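Local coordinates for ribulose-5-phosphate reductase 1 (Staphylococcus aureus, PDB 6XHK), which catalyses the NADPH-dependent reduction of D-ribulose 5-phosphate to D-ribitol 5-phosphate, a step in making the poly(ribitol phosphate) wall teichoic acid of the cell wall, at residues V146-H151 with D286-V290; A152-F156 with D224-E228; G176-I181 with H204-V208. All coordinates share one frame; numbering follows the deposited sequence.

Contact 1: V146-H151 with D286-V290. With NDP (NADPH dihydro-nicotinamide-adenine-dinucleotide phosphate), chain B.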
loop_
_atom_site.group_PDB
_atom_site.type_symbol
_atom_site.label_atom_id
_atom_site.label_comp_id
_atom_site.label_asym_id
_atom_site.label_seq_id
_atom_site.Cartn_x
_atom_site.Cartn_y
_atom_site.Cartn_z
ATOM N N VAL A 146 -1.913 -3.032 -2.231
ATOM C CA VAL A 146 -2.473 -4.358 -2.430
ATOM C C VAL A 146 -1.364 -5.383 -2.536
ATOM O O VAL A 146 -1.523 -6.529 -2.098
ATOM C CB VAL A 146 -3.382 -4.384 -3.669
ATOM C CG1 VAL A 146 -3.946 -5.772 -3.850
ATOM C CG2 VAL A 146 -4.500 -3.379 -3.500
ATOM N N THR A 147 -0.214 -4.992 -3.082
ATOM C CA THR A 147 0.875 -5.959 -3.176
ATOM C C THR A 147 1.468 -6.239 -1.801
ATOM O O THR A 147 1.746 -7.395 -1.477
ATOM C CB THR A 147 1.975 -5.491 -4.127
ATOM O OG1 THR A 147 2.477 -4.217 -3.708
ATOM C CG2 THR A 147 1.425 -5.390 -5.532
ATOM N N VAL A 148 1.694 -5.186 -0.999
ATOM C CA VAL A 148 2.195 -5.354 0.368
ATOM C C VAL A 148 1.326 -6.342 1.131
ATOM O O VAL A 148 1.820 -7.286 1.782
ATOM C CB VAL A 148 2.253 -3.985 1.074
ATOM C CG1 VAL A 148 2.493 -4.159 2.544
ATOM C CG2 VAL A 148 3.344 -3.129 0.466
ATOM N N SER A 149 0.011 -6.159 1.020
ATOM C CA SER A 149 -0.931 -7.035 1.700
ATOM C C SER A 149 -0.825 -8.470 1.195
ATOM O O SER A 149 -0.620 -9.399 1.990
ATOM C CB SER A 149 -2.348 -6.491 1.530
ATOM O OG SER A 149 -3.291 -7.348 2.114
ATOM N N LEU A 150 -0.968 -8.678 -0.120
ATOM C CA LEU A 150 -0.873 -10.034 -0.657
ATOM C C LEU A 150 0.449 -10.699 -0.284
ATOM O O LEU A 150 0.484 -11.901 0.003
ATOM C CB LEU A 150 -1.040 -10.019 -2.169
ATOM C CG LEU A 150 -0.882 -11.387 -2.826
ATOM C CD1 LEU A 150 -2.127 -12.232 -2.651
ATOM C CD2 LEU A 150 -0.487 -11.264 -4.292
ATOM N N HIS A 151 1.549 -9.940 -0.302
ATOM C CA HIS A 151 2.844 -10.480 0.094
ATOM C C HIS A 151 2.777 -11.044 1.504
ATOM O O HIS A 151 3.175 -12.196 1.750
ATOM C CB HIS A 151 3.922 -9.394 -0.001
ATOM C CG HIS A 151 5.317 -9.921 0.133
ATOM N ND1 HIS A 151 5.801 -10.958 -0.639
ATOM C CD2 HIS A 151 6.317 -9.587 0.986
ATOM C CE1 HIS A 151 7.044 -11.223 -0.283
ATOM N NE2 HIS A 151 7.381 -10.409 0.703
ATOM N N ASP A 286 4.508 -10.117 -7.008
ATOM C CA ASP A 286 3.283 -9.687 -6.332
ATOM C C ASP A 286 2.475 -8.694 -7.167
ATOM O O ASP A 286 1.237 -8.728 -7.138
ATOM C CB ASP A 286 3.600 -9.097 -4.948
ATOM C CG ASP A 286 4.506 -9.991 -4.111
ATOM O OD1 ASP A 286 4.329 -11.232 -4.164
ATOM O OD2 ASP A 286 5.399 -9.450 -3.415
ATOM N N PHE A 287 3.133 -7.813 -7.923
ATOM C CA PHE A 287 2.370 -6.934 -8.807
ATOM C C PHE A 287 1.683 -7.724 -9.919
ATOM O O PHE A 287 0.505 -7.474 -10.225
ATOM C CB PHE A 287 3.266 -5.853 -9.396
ATOM C CG PHE A 287 3.544 -4.700 -8.462
ATOM C CD1 PHE A 287 2.685 -3.611 -8.396
ATOM C CD2 PHE A 287 4.697 -4.673 -7.700
ATOM C CE1 PHE A 287 2.954 -2.535 -7.555
ATOM C CE2 PHE A 287 4.973 -3.595 -6.869
ATOM C CZ PHE A 287 4.102 -2.524 -6.796
ATOM N N GLN A 288 2.382 -8.702 -10.519
ATOM C CA GLN A 288 1.723 -9.522 -11.536
ATOM C C GLN A 288 0.561 -10.323 -10.943
ATOM O O GLN A 288 -0.508 -10.424 -11.561
ATOM C CB GLN A 288 2.720 -10.455 -12.224
ATOM C CG GLN A 288 2.143 -11.119 -13.498
ATOM C CD GLN A 288 1.954 -10.131 -14.667
ATOM O OE1 GLN A 288 0.834 -9.923 -15.166
ATOM N NE2 GLN A 288 3.067 -9.553 -15.134
ATOM N N ASP A 289 0.743 -10.885 -9.738
ATOM C CA ASP A 289 -0.340 -11.613 -9.077
ATOM C C ASP A 289 -1.531 -10.706 -8.770
ATOM O O ASP A 289 -2.689 -11.106 -8.963
ATOM C CB ASP A 289 0.174 -12.269 -7.798
ATOM C CG ASP A 289 1.198 -13.366 -8.063
ATOM O OD1 ASP A 289 1.315 -13.806 -9.229
ATOM O OD2 ASP A 289 1.869 -13.803 -7.094
ATOM N N VAL A 290 -1.272 -9.478 -8.307
ATOM C CA VAL A 290 -2.366 -8.575 -7.956
ATOM C C VAL A 290 -3.139 -8.156 -9.201
ATOM O O VAL A 290 -4.368 -8.014 -9.165
ATOM C CB VAL A 290 -1.835 -7.344 -7.200
ATOM C CG1 VAL A 290 -2.914 -6.252 -7.169
ATOM C CG2 VAL A 290 -1.377 -7.712 -5.807
HETATM P PA NDP B . -3.736 4.466 8.655
HETATM O O1A NDP B . -3.560 5.945 8.854
HETATM O O2A NDP B . -4.896 4.202 7.701
HETATM O O5B NDP B . -3.960 3.751 10.138
HETATM C C5B NDP B . -4.622 2.447 10.239
HETATM C C4B NDP B . -5.717 2.443 11.371
HETATM O O4B NDP B . -5.307 1.860 12.466
HETATM C C3B NDP B . -6.086 3.895 11.793
HETATM O O3B NDP B . -7.401 4.153 11.559
HETATM C C2B NDP B . -5.884 3.989 13.299
HETATM O O2B NDP B . -7.060 4.760 13.790
HETATM C C1B NDP B . -5.929 2.737 13.681
HETATM N N9A NDP B . -5.304 2.457 14.978
HETATM C C8A NDP B . -4.568 3.280 15.780
HETATM N N7A NDP B . -4.203 2.588 16.898
HETATM C C5A NDP B . -4.707 1.369 16.784
HETATM C C6A NDP B . -4.636 0.160 17.725
HETATM N N6A NDP B . -3.901 0.280 18.965
HETATM N N1A NDP B . -5.291 -1.047 17.348
HETATM C C2A NDP B . -6.022 -1.144 16.103
HETATM N N3A NDP B . -6.080 0.027 15.205
HETATM C C4A NDP B . -5.391 1.288 15.601
HETATM O O3 NDP B . -2.364 3.788 7.939
HETATM P PN NDP B . -2.336 2.375 6.999
HETATM O O1N NDP B . -3.590 1.533 7.245
HETATM O O2N NDP B . -2.333 2.742 5.551
HETATM O O5D NDP B . -0.930 1.563 7.372
HETATM C C5D NDP B . -0.265 1.830 8.626
HETATM C C4D NDP B . 1.110 1.388 8.728
HETATM O O4D NDP B . 1.538 0.392 7.571
HETATM C C3D NDP B . 2.126 2.552 8.637
HETATM O O3D NDP B . 3.171 2.427 9.696
HETATM C C2D NDP B . 2.653 2.460 7.392
HETATM O O2D NDP B . 3.982 3.055 7.255
HETATM C C1D NDP B . 2.671 0.858 7.081
HETATM N N1N NDP B . 2.927 0.493 5.671
HETATM C C2N NDP B . 3.780 -0.676 5.438
HETATM C C3N NDP B . 4.305 -1.070 4.047
HETATM C C7N NDP B . 5.239 -2.344 3.931
HETATM O O7N NDP B . 5.984 -2.468 2.988
HETATM N N7N NDP B . 5.181 -3.366 4.979
HETATM C C4N NDP B . 3.691 -0.391 2.798
HETATM C C5N NDP B . 2.985 0.946 3.119
HETATM C C6N NDP B . 2.394 1.225 4.518
HETATM P P2B NDP B . -6.727 6.207 14.457
HETATM O O1X NDP B . -5.583 6.105 15.443
HETATM O O2X NDP B . -6.313 7.147 13.339
HETATM O O3X NDP B . -7.976 6.687 15.177
#
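Thr147 pushes its methyl, CG2, onto the ring of Phe287: CG2 is 3.6 Å from the centroid of that ring and 14° off its normal, a CH-pi contact over the face. The same CG2 lies 3.6 Å from Val290 CG2, so one methyl is pressed between an aromatic face and a valine branch. Next to it, Val146 CG1 meets Val290 CG1 at 3.5 Å. The Thr147 hydroxyl sits between backbone N and carbonyl carbon (chi1 57°), which turns it to Glu144 O and Ser282 OG, both hydrogen-bonded to it, and leaves CG2 to the apolar side. These buried groups form the tight half of a near-perpendicular helix crossing, with segment axes 9.1 Å apart at 100°. Helix 143-155 belongs to the cofactor-binding core of this zinc-containing alcohol dehydrogenase family member: Val148, pointing away from segment 286-290, touches the NADPH carboxamide through CG1, and Glu144, one turn before, is a predicted ligand of the catalytic zinc. Away from the valines the packing thins. Leu150 CD2 comes nearest to Asp289 CB, at 3.7 Å, and its side chain slides past Val290 in the opposite direction. Beyond it His151 and Asp289 are both partly exposed. His151 ND1 stands 3.2 Å from Asp286 OD2, but the angle is too poor for a hydrogen bond. OD2 instead accepts a hydrogen bond from Gly283 N, three residues back, just before helix 284-296 begins.

Contact 2: A152-F156 with D224-E228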
loop_
_atom_site.group_PDB
_atom_site.type_symbol
_atom_site.label_atom_id
_atom_site.label_comp_id
_atom_site.label_asym_id
_atom_site.label_seq_id
_atom_site.Cartn_x
_atom_site.Cartn_y
_atom_site.Cartn_z
ATOM N N ALA A 152 2.244 -10.253 2.441
ATOM C CA ALA A 152 2.059 -10.757 3.802
ATOM C C ALA A 152 1.221 -12.039 3.824
ATOM O O ALA A 152 1.630 -13.048 4.410
ATOM C CB ALA A 152 1.422 -9.687 4.692
ATOM N N ILE A 153 0.046 -12.023 3.184
ATOM C CA ILE A 153 -0.823 -13.208 3.208
ATOM C C ILE A 153 -0.080 -14.431 2.688
ATOM O O ILE A 153 -0.223 -15.544 3.209
ATOM C CB ILE A 153 -2.112 -12.979 2.398
ATOM C CG1 ILE A 153 -2.943 -11.833 2.957
ATOM C CG2 ILE A 153 -2.947 -14.250 2.353
ATOM C CD1 ILE A 153 -4.135 -11.521 2.085
ATOM N N ARG A 154 0.711 -14.250 1.638
ATOM C CA ARG A 154 1.435 -15.362 1.055
ATOM C C ARG A 154 2.605 -15.811 1.924
ATOM O O ARG A 154 3.188 -16.865 1.650
ATOM C CB ARG A 154 1.889 -14.964 -0.349
ATOM C CG ARG A 154 0.780 -15.042 -1.411
ATOM C CD ARG A 154 1.318 -14.534 -2.743
ATOM N NE ARG A 154 0.412 -14.767 -3.860
ATOM C CZ ARG A 154 0.365 -15.901 -4.548
ATOM N NH1 ARG A 154 -0.488 -16.035 -5.554
ATOM N NH2 ARG A 154 1.181 -16.901 -4.235
ATOM N N ARG A 155 2.956 -15.037 2.963
ATOM C CA ARG A 155 3.971 -15.479 3.926
ATOM C C ARG A 155 3.472 -16.605 4.839
ATOM O O ARG A 155 4.286 -17.316 5.438
ATOM C CB ARG A 155 4.457 -14.291 4.762
ATOM C CG ARG A 155 4.978 -13.107 3.912
ATOM C CD ARG A 155 6.276 -13.402 3.164
ATOM N NE ARG A 155 7.267 -13.972 4.068
ATOM C CZ ARG A 155 8.032 -13.252 4.887
ATOM N NH1 ARG A 155 7.929 -11.925 4.890
ATOM N NH2 ARG A 155 8.905 -13.856 5.690
ATOM N N PHE A 156 2.162 -16.779 4.971
ATOM C CA PHE A 156 1.588 -18.000 5.532
ATOM C C PHE A 156 1.569 -19.084 4.458
ATOM O O PHE A 156 0.779 -18.996 3.507
ATOM C CB PHE A 156 0.181 -17.725 6.046
ATOM C CG PHE A 156 0.118 -16.752 7.196
ATOM C CD1 PHE A 156 -0.976 -15.930 7.367
ATOM C CD2 PHE A 156 1.103 -16.736 8.163
ATOM C CE1 PHE A 156 -1.044 -15.050 8.435
ATOM C CE2 PHE A 156 1.025 -15.866 9.244
ATOM C CZ PHE A 156 -0.047 -15.027 9.375
ATOM N N ASP A 224 -6.993 -17.997 14.817
ATOM C CA ASP A 224 -5.710 -18.686 14.722
ATOM C C ASP A 224 -4.628 -17.966 13.926
ATOM O O ASP A 224 -3.461 -18.364 14.020
ATOM C CB ASP A 224 -5.880 -20.111 14.152
ATOM C CG ASP A 224 -6.799 -20.180 12.950
ATOM O OD1 ASP A 224 -7.871 -19.540 12.976
ATOM O OD2 ASP A 224 -6.437 -20.864 11.967
ATOM N N HIS A 225 -4.961 -16.935 13.157
ATOM C CA HIS A 225 -3.967 -16.231 12.352
ATOM C C HIS A 225 -4.329 -14.752 12.373
ATOM O O HIS A 225 -5.511 -14.404 12.285
ATOM C CB HIS A 225 -3.955 -16.722 10.900
ATOM C CG HIS A 225 -3.161 -17.967 10.675
ATOM N ND1 HIS A 225 -3.454 -19.159 11.299
ATOM C CD2 HIS A 225 -2.092 -18.211 9.885
ATOM C CE1 HIS A 225 -2.594 -20.083 10.913
ATOM N NE2 HIS A 225 -1.753 -19.533 10.055
ATOM N N ALA A 226 -3.333 -13.875 12.466
ATOM C CA ALA A 226 -3.648 -12.455 12.601
ATOM C C ALA A 226 -2.684 -11.615 11.784
ATOM O O ALA A 226 -1.596 -12.066 11.421
ATOM C CB ALA A 226 -3.637 -12.011 14.061
ATOM N N PHE A 227 -3.126 -10.380 11.490
ATOM C CA PHE A 227 -2.413 -9.409 10.655
ATOM C C PHE A 227 -2.372 -8.083 11.391
ATOM O O PHE A 227 -3.421 -7.545 11.754
ATOM C CB PHE A 227 -3.102 -9.222 9.315
ATOM C CG PHE A 227 -2.982 -10.384 8.436
ATOM C CD1 PHE A 227 -1.922 -10.498 7.565
ATOM C CD2 PHE A 227 -3.935 -11.388 8.478
ATOM C CE1 PHE A 227 -1.802 -11.599 6.728
ATOM C CE2 PHE A 227 -3.824 -12.502 7.656
ATOM C CZ PHE A 227 -2.753 -12.610 6.773
ATOM N N GLU A 228 -1.177 -7.562 11.622
ATOM C CA GLU A 228 -1.009 -6.263 12.264
ATOM C C GLU A 228 -0.832 -5.185 11.195
ATOM O O GLU A 228 0.233 -5.094 10.572
ATOM C CB GLU A 228 0.173 -6.281 13.227
ATOM C CG GLU A 228 0.206 -5.073 14.138
ATOM C CD GLU A 228 1.260 -4.050 13.702
ATOM O OE1 GLU A 228 2.002 -4.304 12.715
ATOM O OE2 GLU A 228 1.349 -2.993 14.358
#
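Ala152 O accepts the amide of Arg155, N to O 2.8 Å, while the Ala152 residue itself lies along the edge of the Phe227 ring. The next bond, from Phe156 N to Ile153 O, again spans three residues, as in a 3-10 turn, and this winding delivers Phe156 to strand 225-228. Three rings then close up as an aromatic cluster. His225 points the CD2 edge of its imidazole at the middle of one Phe156 face, with the ring centroids of His225 and Phe156 4.7 Å apart and the planes at 86°, a nearly ideal T-shape. Phe156 in turn offers its CE1 edge to the face of Phe227. That second pair is an offset edge-to-face contact, looser in geometry: the centroids of Phe156 and Phe227 are 5.3 Å apart and the planes are inclined at 63°. Phe156 is thus face to one neighbour and edge to the other, which limits how its ring can turn. Its far end, CZ, lies 3.9 Å from Ala226 O, which sits in the ring plane. With chi1 -70°, Phe227 CG lies anti to its carbonyl carbon, and the ring swings from the strand toward the helix; there Ile153 CG1 touches Phe227 CZ at 3.9 Å, crossing it at about a right angle. The contact sets the last turn of helix 143-155 against a central strand of the parallel Rossmann sheet. Strand 225-228 is bonded to Gly168 of strand 166-170 on one flank and to Ser251 and Ala253 of strand 251-254 on the other, while Thr179 and Leu183 of helix 174-186 also pack against Phe227.

Contact 3: G176-I181 with H204-V208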
loop_
_atom_site.group_PDB
_atom_site.type_symbol
_atom_site.label_atom_id
_atom_site.label_comp_id
_atom_site.label_asym_id
_atom_site.label_seq_id
_atom_site.Cartn_x
_atom_site.Cartn_y
_atom_site.Cartn_z
ATOM N N GLY A 176 -5.585 -2.375 6.664
ATOM C CA GLY A 176 -6.690 -3.169 7.171
ATOM C C GLY A 176 -7.681 -3.556 6.089
ATOM O O GLY A 176 -7.958 -4.745 5.886
ATOM N N TYR A 177 -8.212 -2.548 5.367
ATOM C CA TYR A 177 -9.287 -2.761 4.393
ATOM C C TYR A 177 -8.832 -3.638 3.236
ATOM O O TYR A 177 -9.538 -4.575 2.838
ATOM C CB TYR A 177 -9.819 -1.403 3.908
ATOM C CG TYR A 177 -11.066 -1.440 3.023
ATOM C CD1 TYR A 177 -10.969 -1.259 1.631
ATOM C CD2 TYR A 177 -12.325 -1.688 3.563
ATOM C CE1 TYR A 177 -12.086 -1.292 0.824
ATOM C CE2 TYR A 177 -13.454 -1.738 2.755
ATOM C CZ TYR A 177 -13.326 -1.544 1.384
ATOM O OH TYR A 177 -14.451 -1.598 0.586
ATOM N N ILE A 178 -7.648 -3.356 2.685
ATOM C CA ILE A 178 -7.152 -4.163 1.572
ATOM C C ILE A 178 -6.995 -5.615 1.989
ATOM O O ILE A 178 -7.403 -6.536 1.266
ATOM C CB ILE A 178 -5.840 -3.569 1.028
ATOM C CG1 ILE A 178 -6.107 -2.163 0.480
ATOM C CG2 ILE A 178 -5.196 -4.494 0.008
ATOM C CD1 ILE A 178 -4.961 -1.557 -0.247
ATOM N N THR A 179 -6.408 -5.843 3.168
ATOM C CA THR A 179 -6.193 -7.204 3.643
ATOM C C THR A 179 -7.502 -7.935 3.861
ATOM O O THR A 179 -7.628 -9.110 3.490
ATOM C CB THR A 179 -5.380 -7.157 4.925
ATOM O OG1 THR A 179 -4.388 -6.129 4.799
ATOM C CG2 THR A 179 -4.767 -8.514 5.236
ATOM N N ALA A 180 -8.472 -7.269 4.498
ATOM C CA ALA A 180 -9.799 -7.852 4.628
ATOM C C ALA A 180 -10.331 -8.280 3.263
ATOM O O ALA A 180 -10.808 -9.416 3.097
ATOM C CB ALA A 180 -10.731 -6.852 5.311
ATOM N N ILE A 181 -10.209 -7.397 2.258
ATOM C CA ILE A 181 -10.700 -7.708 0.914
ATOM C C ILE A 181 -10.032 -8.969 0.388
ATOM O O ILE A 181 -10.687 -9.863 -0.165
ATOM C CB ILE A 181 -10.453 -6.534 -0.044
ATOM C CG1 ILE A 181 -11.195 -5.278 0.391
ATOM C CG2 ILE A 181 -10.898 -6.917 -1.456
ATOM C CD1 ILE A 181 -10.933 -4.107 -0.580
ATOM N N HIS A 204 -16.816 0.623 7.054
ATOM C CA HIS A 204 -16.486 0.231 5.686
ATOM C C HIS A 204 -16.280 -1.261 5.512
ATOM O O HIS A 204 -16.218 -1.720 4.366
ATOM C CB HIS A 204 -15.243 0.962 5.165
ATOM C CG HIS A 204 -15.393 2.449 5.129
ATOM N ND1 HIS A 204 -15.308 3.242 6.252
ATOM C CD2 HIS A 204 -15.704 3.276 4.107
ATOM C CE1 HIS A 204 -15.508 4.502 5.914
ATOM N NE2 HIS A 204 -15.752 4.549 4.618
ATOM N N PHE A 205 -16.163 -2.012 6.595
ATOM C CA PHE A 205 -15.902 -3.448 6.553
ATOM C C PHE A 205 -17.239 -4.162 6.728
ATOM O O PHE A 205 -17.718 -4.358 7.848
ATOM C CB PHE A 205 -14.932 -3.844 7.652
ATOM C CG PHE A 205 -13.576 -3.155 7.607
ATOM C CD1 PHE A 205 -12.434 -3.861 7.205
ATOM C CD2 PHE A 205 -13.425 -1.834 8.035
ATOM C CE1 PHE A 205 -11.179 -3.268 7.217
ATOM C CE2 PHE A 205 -12.157 -1.228 8.038
ATOM C CZ PHE A 205 -11.035 -1.948 7.619
ATOM N N SER A 206 -17.845 -4.542 5.615
ATOM C CA SER A 206 -19.175 -5.128 5.596
ATOM C C SER A 206 -19.143 -6.596 5.246
ATOM O O SER A 206 -19.983 -7.365 5.721
ATOM C CB SER A 206 -20.035 -4.398 4.573
ATOM O OG SER A 206 -20.022 -3.026 4.879
ATOM N N PHE A 207 -18.184 -6.973 4.410
ATOM C CA PHE A 207 -17.841 -8.288 3.912
ATOM C C PHE A 207 -17.046 -9.125 4.944
ATOM O O PHE A 207 -16.601 -10.252 4.660
ATOM C CB PHE A 207 -17.059 -8.140 2.603
ATOM C CG PHE A 207 -15.934 -7.135 2.673
ATOM C CD1 PHE A 207 -16.180 -5.784 2.560
ATOM C CD2 PHE A 207 -14.634 -7.543 2.895
ATOM C CE1 PHE A 207 -15.152 -4.865 2.629
ATOM C CE2 PHE A 207 -13.609 -6.622 2.967
ATOM C CZ PHE A 207 -13.871 -5.282 2.829
ATOM N N VAL A 208 -16.899 -8.531 6.128
ATOM C CA VAL A 208 -16.277 -9.145 7.295
ATOM C C VAL A 208 -17.353 -9.730 8.200
ATOM O O VAL A 208 -18.487 -9.233 8.257
ATOM C CB VAL A 208 -15.387 -8.108 8.019
ATOM C CG1 VAL A 208 -14.759 -8.688 9.221
ATOM C CG2 VAL A 208 -14.259 -7.739 7.115
#
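Tyr177 stands with its CD2 edge over the centre of the Phe205 ring, the planes at 78° and the centroids of Tyr177 and Phe205 5.5 Å apart: a T-shaped pair. It joins two consecutive elements of the Rossmann fold. Helix 174-186 makes the first beta-alpha-beta crossover, from strand 166-170 to strand 191-196, and segment 204-208 belongs to the next connection, leading to edge strand 210-213. Gly176 lies in a GxGxxG-like pattern, consistent with the dinucleotide-binding turn of this fold. The backbone there lies close beside the rim of Phe205, whose CE1 reaches Tyr177 CA at 3.4 Å and Gly176 C at 3.7 Å. Ala180 CB lies at the same rim, in the plane of the ring, near CD1.

The second aromatic pair involves Phe207, which turns its edge toward the face of Tyr177 in an offset edge-to-face contact, planes again at 78°. Phe207 CG lies between backbone N and carbonyl carbon (chi1 48°), and this sends the ring back at the helix, where Ala180 and Ile181 receive its CE2 and CZ side. Ile181 CG1 comes to 3.6 Å from Phe207 CZ, and Ala180 CB to 3.7 Å from Phe207 CE2. Ala180 CB touches both Phe205 and Phe207 and also meets Val208 CG2. Beyond the loop, the Tyr177 hydroxyl is hydrogen-bonded to Lys303 O, which anchors the far end of the ring, and the His204 ring stacks on Trp332. At the edge of the Tyr177 ring, and in its plane, lies His204 O, 3.2 Å from Tyr177 CE2.

Going down the chain, helix 143-155 comes first and supplies one side of two contacts: residues 146-151 for contact 1, residues 152-156 for contact 2. Helix 174-186 follows, and contact 3 closes the shortest loop when the chain returns at 204-208. Contact 2 closes around it on reaching strand 225-228, and contact 1 closes last, at helix 284-296, so the three are nested without crossing. Contacts 1 and 2 tie helix 143-155 to helix 284-296 and to a central strand of the sheet, while contact 3 joins helix 174-186 to the loop leading into edge strand 210-213. Ser149 and Thr179 probably hydrogen-bond, Thr179 also packs on Phe227, and Arg154 forms a long, weak ion pair with Asp289.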